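Local coordinates for protein hydroxynitrile lyase (PDB 5Y02) that probably acts as a hydroxynitrile lyase of the dimeric alpha/beta-barrel family, cleaving cyanohydrins, and is caught here holding (R)-mandelonitrile in its pocket, at residues A29-G32 with N33-N36; F79-P82 with P83-E86; L19-K22 with Q23-Q26. All blocks are in the same frame, centred on the assembly; numbering follows the deposited sequence.

Contact 1 of 3, residues A29-G32 with N33-N36; sequences ADYG and NLQN. With MXN ((2R)-hydroxy(phenyl)ethanenitrile), chain M.
The ring of Tyr31 meets Leu34 obliquely, one turn along helix 21-37, with CD1 of Tyr31 4.3 Å from CD1 of Leu34, and the mandelonitrile hydroxyl also comes to it at a slant. Trp44, Tyr65, Phe87 and Phe91 meet the same ring, so aromatic rings flank it. With CG anti to the backbone N (chi1 -166°), the phenol reaches into the pocket, where its OH makes a very short hydrogen bond of 2.4 Å to O10 of the ligand. His9 NE2 bonds to the ligand as well.

Behind the ring the helix changes its bonding. Asn33 N still reaches back four residues to Ala29 O at 3.0 Å, but Leu34 N bonds to Tyr31 O at 3.1 Å and only weakly to Asp30 O. Gln35 N bonds to Gly32 O at 3.2 Å, and the side-chain NE2 of Gln35 adds a weak second bond to that oxygen. One turn on, Asn36 ND2 donates to Asn33 OD1 at 3.2 Å. Shortened i-to-i+3 bonding of this kind marks a helix loosening toward its C-terminal end, here just beyond a tyrosine of the cyanohydrin pocket.

Contact 2 of 3, residues F79-P82 with P83-E86; sequences FYSP and PALE. With MXN ((2R)-hydroxy(phenyl)ethanenitrile), chain M.
Pro83, the first residue of 83-86, lies beside Pro82, the two rings pointing the same way, with Pro82 CB 3.4 Å from Pro83 CD as the direct link between them requires. Neither proline has an N-H to offer, which suits the first turn of a helix, where backbone nitrogens have no preceding carbonyl to bond. Ala84 follows, its CB 3.6 Å from both Phe79 O and Ser81 OG, while its own O lies 3.4 Å from C4 of the mandelonitrile phenyl ring. Ser81 stands at the N-cap position, but its hydroxyl bonds back to Phe78 O and so ties the new helix to the end of the previous one. Leu85 N bonds to Ser81 O at 2.9 Å; Leu85 CD2 meets the Tyr80 ring obliquely, 4.3 Å from CD1 of Tyr80. Glu86 N bonds to Pro82 O at 3.0 Å, and a water bridges that oxygen to Glu86 OE2.

With CG of Phe79 anti to the backbone N (chi1 -161°), its CE1 comes within 3.9 Å of the ligand's N9. The junction thus joins helix 72-79 to helix 82-91, with Pro83 resting on Leu34 and Ile37 of helix 21-37 and Phe79 packing on Glu55 of the second subunit.

Contact 3 of 3, residues L19-K22 with Q23-Q26; sequences LSQK and QIDQ
A serine N-cap starts helix 21-37 here, and the contact is its first turn and a half. Ser20 OG accepts from Gln23 N at 2.9 Å; a first torsion of 65° sets the hydroxyl between the backbone N and the carbonyl carbon, where it faces Gln23 N. The ordinary helical ladder begins directly: Ile24 N bonds to Ser20 O, Asp25 N to Gln21 O and Gln26 N to Lys22 O.

Beside the cap, Gln21 and Asp25 form a side-chain bond one turn apart. The Gln21 chain bends at chi2 (57°), which turns its amide forward along the helix toward Asp25, and NE2 donates to Asp25 OD1 at 2.8 Å. The hydrogen bond leaves the amide in its own plane yet meets the carboxylate from above, the two planes standing 60° apart.

Ile24, the buried residue of the eight, fills the inner side. Its CG1 lies 4.1 Å from Leu19 CB, its CD1 sits 3.7 Å from Gln21 OE1, and its CG2 comes equally near, 3.7 Å, to Gln21 NE2, so the isoleucine lies under the amide that Asp25 holds. An alanine at Ile24 is likely to open a gap beside Leu19 CB and leave the Gln21 amide freer to shift.

Farther along, Gln26 NE2 bonds to Asp30 OD1, carrying the polar pairing into the next turn. In chemical terms, the hydroxyl gives Gln23 N an acceptor at the helix start, and the negative charge of Asp25, near the N-terminal end, would probably interact favourably with the helix dipole.

Along the chain the order is contact 3, contact 1, contact 2, all within one dimeric alpha/beta-barrel domain. Contacts 3 and 1 share helix 21-37, the one at its start and the other toward its end, with centres 15 Å apart. Contact 2 belongs to the turn into helix 82-91, its centre 12 Å from that of contact 1 but 21 Å from that of contact 3. Contacts 1 and 2 touch directly, Leu34 CD2 lying 3.7 Å from Pro83 O, and both reach the mandelonitrile. Part of the pocket is therefore lined from two helical regions, with strands 7-15 and 95-104 also contributing, while the capped start of helix 21-37 stands well away from the ligand.

Contact 1 of 3, residues A29-G32 with N33-N36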
loop_
_atom_site.group_PDB
_atom_site.type_symbol
_atom_site.label_atom_id
_atom_site.label_comp_id
_atom_site.label_asym_id
_atom_site.label_seq_id
_atom_site.Cartn_x
_atom_site.Cartn_y
_atom_site.Cartn_z
ATOM N N ALA A 29 7.763 15.407 5.579
ATOM C CA ALA A 29 8.243 15.567 6.962
ATOM C C ALA A 29 7.100 15.877 7.925
ATOM O O ALA A 29 7.065 15.331 9.027
ATOM C CB ALA A 29 9.323 16.631 7.052
ATOM N N ASP A 30 6.170 16.738 7.505
ATOM C CA ASP A 30 4.985 17.083 8.296
ATOM C C ASP A 30 4.123 15.847 8.547
ATOM O O ASP A 30 3.579 15.670 9.624
ATOM C CB ASP A 30 4.133 18.166 7.589
ATOM C CG ASP A 30 4.812 19.541 7.533
ATOM O OD1 ASP A 30 5.865 19.745 8.159
ATOM O OD2 ASP A 30 4.275 20.446 6.843
ATOM N N TYR A 31 4.000 14.998 7.529
ATOM C CA TYR A 31 3.231 13.768 7.640
ATOM C C TYR A 31 3.848 12.845 8.707
ATOM O O TYR A 31 3.158 12.429 9.624
ATOM C CB TYR A 31 3.209 13.059 6.289
ATOM C CG TYR A 31 2.217 11.941 6.089
ATOM C CD1 TYR A 31 1.403 11.447 7.113
ATOM C CD2 TYR A 31 2.129 11.338 4.841
ATOM C CE1 TYR A 31 0.531 10.396 6.882
ATOM C CE2 TYR A 31 1.258 10.297 4.611
ATOM C CZ TYR A 31 0.470 9.828 5.626
ATOM O OH TYR A 31 -0.407 8.795 5.369
ATOM N N GLY A 32 5.133 12.572 8.583
ATOM C CA GLY A 32 5.853 11.711 9.542
ATOM C C GLY A 32 5.776 12.222 10.977
ATOM O O GLY A 32 5.592 11.441 11.908
ATOM N N ASN A 33 5.865 13.535 11.133
ATOM C CA ASN A 33 5.789 14.189 12.446
ATOM C C ASN A 33 4.435 14.030 13.177
ATOM O O ASN A 33 4.363 14.176 14.414
ATOM C CB ASN A 33 6.142 15.664 12.298
ATOM C CG ASN A 33 6.340 16.352 13.635
ATOM O OD1 ASN A 33 7.080 15.865 14.483
ATOM N ND2 ASN A 33 5.648 17.459 13.841
ATOM N N LEU A 34 3.363 13.702 12.443
ATOM C CA LEU A 34 2.091 13.385 13.085
ATOM C C LEU A 34 2.185 12.263 14.105
ATOM O O LEU A 34 1.417 12.275 15.054
ATOM C CB LEU A 34 0.983 13.049 12.075
ATOM C CG LEU A 34 0.399 14.205 11.272
ATOM C CD1 LEU A 34 -0.588 13.676 10.223
ATOM C CD2 LEU A 34 -0.292 15.219 12.155
ATOM N N GLN A 35 3.105 11.309 13.941
ATOM C CA GLN A 35 3.244 10.241 14.934
ATOM C C GLN A 35 3.860 10.688 16.290
ATOM O O GLN A 35 3.687 10.000 17.303
ATOM C CB GLN A 35 3.951 9.021 14.334
ATOM C CG GLN A 35 5.450 9.093 14.223
ATOM C CD GLN A 35 5.983 8.078 13.230
ATOM O OE1 GLN A 35 5.605 6.882 13.253
ATOM N NE2 GLN A 35 6.861 8.547 12.341
ATOM N N ASN A 36 4.541 11.830 16.318
ATOM C CA ASN A 36 5.057 12.388 17.575
ATOM C C ASN A 36 3.997 13.153 18.345
ATOM O O ASN A 36 4.109 13.304 19.559
ATOM C CB ASN A 36 6.255 13.282 17.301
ATOM C CG ASN A 36 7.368 12.529 16.629
ATOM O OD1 ASN A 36 7.905 11.579 17.190
ATOM N ND2 ASN A 36 7.687 12.907 15.409
HETATM C C1 MXN M . -3.587 11.590 6.083
HETATM C C2 MXN M . -4.132 12.706 5.453
HETATM C C3 MXN M . -4.574 13.799 6.200
HETATM C C4 MXN M . -4.453 13.774 7.585
HETATM C C5 MXN M . -3.924 12.661 8.223
HETATM C C6 MXN M . -3.487 11.568 7.482
HETATM C C7 MXN M . -3.174 10.439 5.239
HETATM C C8 MXN M . -4.407 9.976 4.562
HETATM N N9 MXN M . -5.386 9.618 4.036
HETATM O O10 MXN M . -2.632 9.377 6.048
HETATM O O HOH W 1 3.171 17.581 11.402
#

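Contact 2 of 3, residues F79-P82 with P83-E86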
loop_
_atom_site.group_PDB
_atom_site.type_symbol
_atom_site.label_atom_id
_atom_site.label_comp_id
_atom_site.label_asym_id
_atom_site.label_seq_id
_atom_site.Cartn_x
_atom_site.Cartn_y
_atom_site.Cartn_z
ATOM N N PHE A 79 -7.809 10.823 12.706
ATOM C CA PHE A 79 -8.074 11.474 11.413
ATOM C C PHE A 79 -8.845 12.791 11.541
ATOM O O PHE A 79 -8.663 13.697 10.720
ATOM C CB PHE A 79 -8.797 10.499 10.468
ATOM C CG PHE A 79 -8.713 10.883 9.023
ATOM C CD1 PHE A 79 -7.499 10.822 8.350
ATOM C CD2 PHE A 79 -9.841 11.310 8.333
ATOM C CE1 PHE A 79 -7.413 11.179 7.011
ATOM C CE2 PHE A 79 -9.762 11.662 6.990
ATOM C CZ PHE A 79 -8.549 11.594 6.330
ATOM N N TYR A 80 -9.672 12.914 12.582
ATOM C CA TYR A 80 -10.398 14.152 12.846
ATOM C C TYR A 80 -9.819 14.967 14.004
ATOM O O TYR A 80 -10.455 15.919 14.454
ATOM C CB TYR A 80 -11.898 13.848 13.002
ATOM C CG TYR A 80 -12.447 13.303 11.692
ATOM C CD1 TYR A 80 -12.860 14.163 10.675
ATOM C CD2 TYR A 80 -12.471 11.931 11.441
ATOM C CE1 TYR A 80 -13.324 13.667 9.458
ATOM C CE2 TYR A 80 -12.926 11.426 10.236
ATOM C CZ TYR A 80 -13.348 12.295 9.246
ATOM O OH TYR A 80 -13.793 11.785 8.054
ATOM N N SER A 81 -8.602 14.638 14.439
ATOM C CA SER A 81 -7.896 15.421 15.460
ATOM C C SER A 81 -7.387 16.725 14.841
ATOM O O SER A 81 -7.203 16.808 13.619
ATOM C CB SER A 81 -6.719 14.644 16.068
ATOM O OG SER A 81 -5.646 14.446 15.143
ATOM N N PRO A 82 -7.158 17.752 15.671
ATOM C CA PRO A 82 -6.676 19.015 15.096
ATOM C C PRO A 82 -5.362 18.940 14.303
ATOM O O PRO A 82 -5.301 19.519 13.229
ATOM C CB PRO A 82 -6.567 19.947 16.325
ATOM C CG PRO A 82 -7.561 19.393 17.282
ATOM C CD PRO A 82 -7.454 17.894 17.114
ATOM N N PRO A 83 -4.341 18.207 14.783
ATOM C CA PRO A 83 -3.131 18.116 13.951
ATOM C C PRO A 83 -3.357 17.458 12.574
ATOM O O PRO A 83 -2.790 17.912 11.574
ATOM C CB PRO A 83 -2.182 17.262 14.795
ATOM C CG PRO A 83 -2.656 17.430 16.199
ATOM C CD PRO A 83 -4.141 17.578 16.105
ATOM N N ALA A 84 -4.179 16.410 12.542
ATOM C CA ALA A 84 -4.509 15.730 11.286
ATOM C C ALA A 84 -5.298 16.640 10.372
ATOM O O ALA A 84 -5.038 16.663 9.178
ATOM C CB ALA A 84 -5.268 14.452 11.531
ATOM N N LEU A 85 -6.242 17.403 10.915
ATOM C CA LEU A 85 -7.019 18.307 10.070
ATOM C C LEU A 85 -6.145 19.418 9.493
ATOM O O LEU A 85 -6.347 19.827 8.348
ATOM C CB LEU A 85 -8.198 18.916 10.825
ATOM C CG LEU A 85 -9.307 17.968 11.272
ATOM C CD1 LEU A 85 -10.231 18.723 12.216
ATOM C CD2 LEU A 85 -10.087 17.389 10.101
ATOM N N GLU A 86 -5.182 19.899 10.276
ATOM C CA GLU A 86 -4.252 20.906 9.773
ATOM C C GLU A 86 -3.361 20.356 8.678
ATOM O O GLU A 86 -3.118 21.037 7.692
ATOM C CB GLU A 86 -3.404 21.514 10.899
ATOM C CG GLU A 86 -4.211 22.399 11.845
ATOM C CD GLU A 86 -4.922 23.544 11.130
ATOM O OE1 GLU A 86 -4.225 24.398 10.559
ATOM O OE2 GLU A 86 -6.174 23.585 11.121
HETATM C C1 MXN M . -3.587 11.590 6.083
HETATM C C2 MXN M . -4.132 12.706 5.453
HETATM C C3 MXN M . -4.574 13.799 6.200
HETATM C C4 MXN M . -4.453 13.774 7.585
HETATM C C5 MXN M . -3.924 12.661 8.223
HETATM C C6 MXN M . -3.487 11.568 7.482
HETATM C C7 MXN M . -3.174 10.439 5.239
HETATM C C8 MXN M . -4.407 9.976 4.562
HETATM N N9 MXN M . -5.386 9.618 4.036
HETATM O O10 MXN M . -2.632 9.377 6.048
HETATM O O HOH W 2 -7.270 21.645 13.090
#

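Contact 3 of 3, residues L19-K22 with Q23-Q26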
loop_
_atom_site.group_PDB
_atom_site.type_symbol
_atom_site.label_atom_id
_atom_site.label_comp_id
_atom_site.label_asym_id
_atom_site.label_seq_id
_atom_site.Cartn_x
_atom_site.Cartn_y
_atom_site.Cartn_z
ATOM N N LEU A 19 4.600 22.146 -7.461
ATOM C CA LEU A 19 5.260 22.202 -6.143
ATOM C C LEU A 19 6.769 22.018 -6.233
ATOM O O LEU A 19 7.256 21.138 -6.941
ATOM C CB LEU A 19 4.670 21.156 -5.183
ATOM C CG LEU A 19 3.212 21.422 -4.794
ATOM C CD1 LEU A 19 2.588 20.200 -4.131
ATOM C CD2 LEU A 19 3.135 22.638 -3.882
ATOM N N SER A 20 7.523 22.828 -5.493
ATOM C CA SER A 20 8.970 22.608 -5.411
ATOM C C SER A 20 9.200 21.260 -4.735
ATOM O O SER A 20 8.396 20.826 -3.902
ATOM C CB SER A 20 9.654 23.728 -4.624
ATOM O OG SER A 20 9.240 23.729 -3.270
ATOM N N GLN A 21 10.307 20.598 -5.068
ATOM C CA GLN A 21 10.674 19.391 -4.326
ATOM C C GLN A 21 10.923 19.732 -2.864
ATOM O O GLN A 21 10.676 18.922 -1.984
ATOM C CB GLN A 21 11.899 18.709 -4.922
ATOM C CG GLN A 21 12.229 17.378 -4.277
ATOM C CD GLN A 21 11.093 16.379 -4.330
ATOM O OE1 GLN A 21 10.446 16.231 -5.366
ATOM N NE2 GLN A 21 10.856 15.653 -3.208
ATOM N N LYS A 22 11.368 20.949 -2.604
ATOM C CA LYS A 22 11.561 21.408 -1.240
ATOM C C LYS A 22 10.266 21.344 -0.457
ATOM O O LYS A 22 10.239 20.895 0.697
ATOM C CB LYS A 22 12.091 22.846 -1.271
ATOM C CG LYS A 22 12.512 23.405 0.073
ATOM C CD LYS A 22 12.910 24.862 -0.100
ATOM C CE LYS A 22 14.143 25.212 0.707
ATOM N NZ LYS A 22 13.923 25.023 2.162
ATOM N N GLN A 23 9.179 21.811 -1.067
ATOM C CA GLN A 23 7.890 21.780 -0.395
ATOM C C GLN A 23 7.338 20.352 -0.281
ATOM O O GLN A 23 6.708 20.017 0.725
ATOM C CB GLN A 23 6.888 22.715 -1.066
ATOM C CG GLN A 23 5.510 22.738 -0.412
ATOM C CD GLN A 23 5.502 23.276 1.005
ATOM O OE1 GLN A 23 6.497 23.836 1.491
ATOM N NE2 GLN A 23 4.366 23.118 1.685
ATOM N N ILE A 24 7.569 19.519 -1.299
ATOM C CA ILE A 24 7.175 18.108 -1.230
ATOM C C ILE A 24 7.881 17.434 -0.045
ATOM O O ILE A 24 7.232 16.754 0.761
ATOM C CB ILE A 24 7.438 17.360 -2.554
ATOM C CG1 ILE A 24 6.489 17.852 -3.645
ATOM C CG2 ILE A 24 7.220 15.851 -2.381
ATOM C CD1 ILE A 24 6.972 17.574 -5.043
ATOM N N ASP A 25 9.190 17.658 0.059
ATOM C CA ASP A 25 9.995 17.200 1.199
ATOM C C ASP A 25 9.383 17.639 2.531
ATOM O O ASP A 25 9.245 16.836 3.448
ATOM C CB ASP A 25 11.444 17.708 1.108
ATOM C CG ASP A 25 12.263 17.061 -0.018
ATOM O OD1 ASP A 25 11.849 16.039 -0.616
ATOM O OD2 ASP A 25 13.362 17.609 -0.297
ATOM N N GLN A 26 8.993 18.905 2.618
ATOM C CA GLN A 26 8.368 19.443 3.818
ATOM C C GLN A 26 7.032 18.747 4.142
ATOM O O GLN A 26 6.751 18.424 5.306
ATOM C CB GLN A 26 8.160 20.961 3.678
ATOM C CG GLN A 26 7.681 21.654 4.947
ATOM C CD GLN A 26 8.648 21.467 6.093
ATOM O OE1 GLN A 26 9.785 21.931 6.021
ATOM N NE2 GLN A 26 8.228 20.752 7.134
#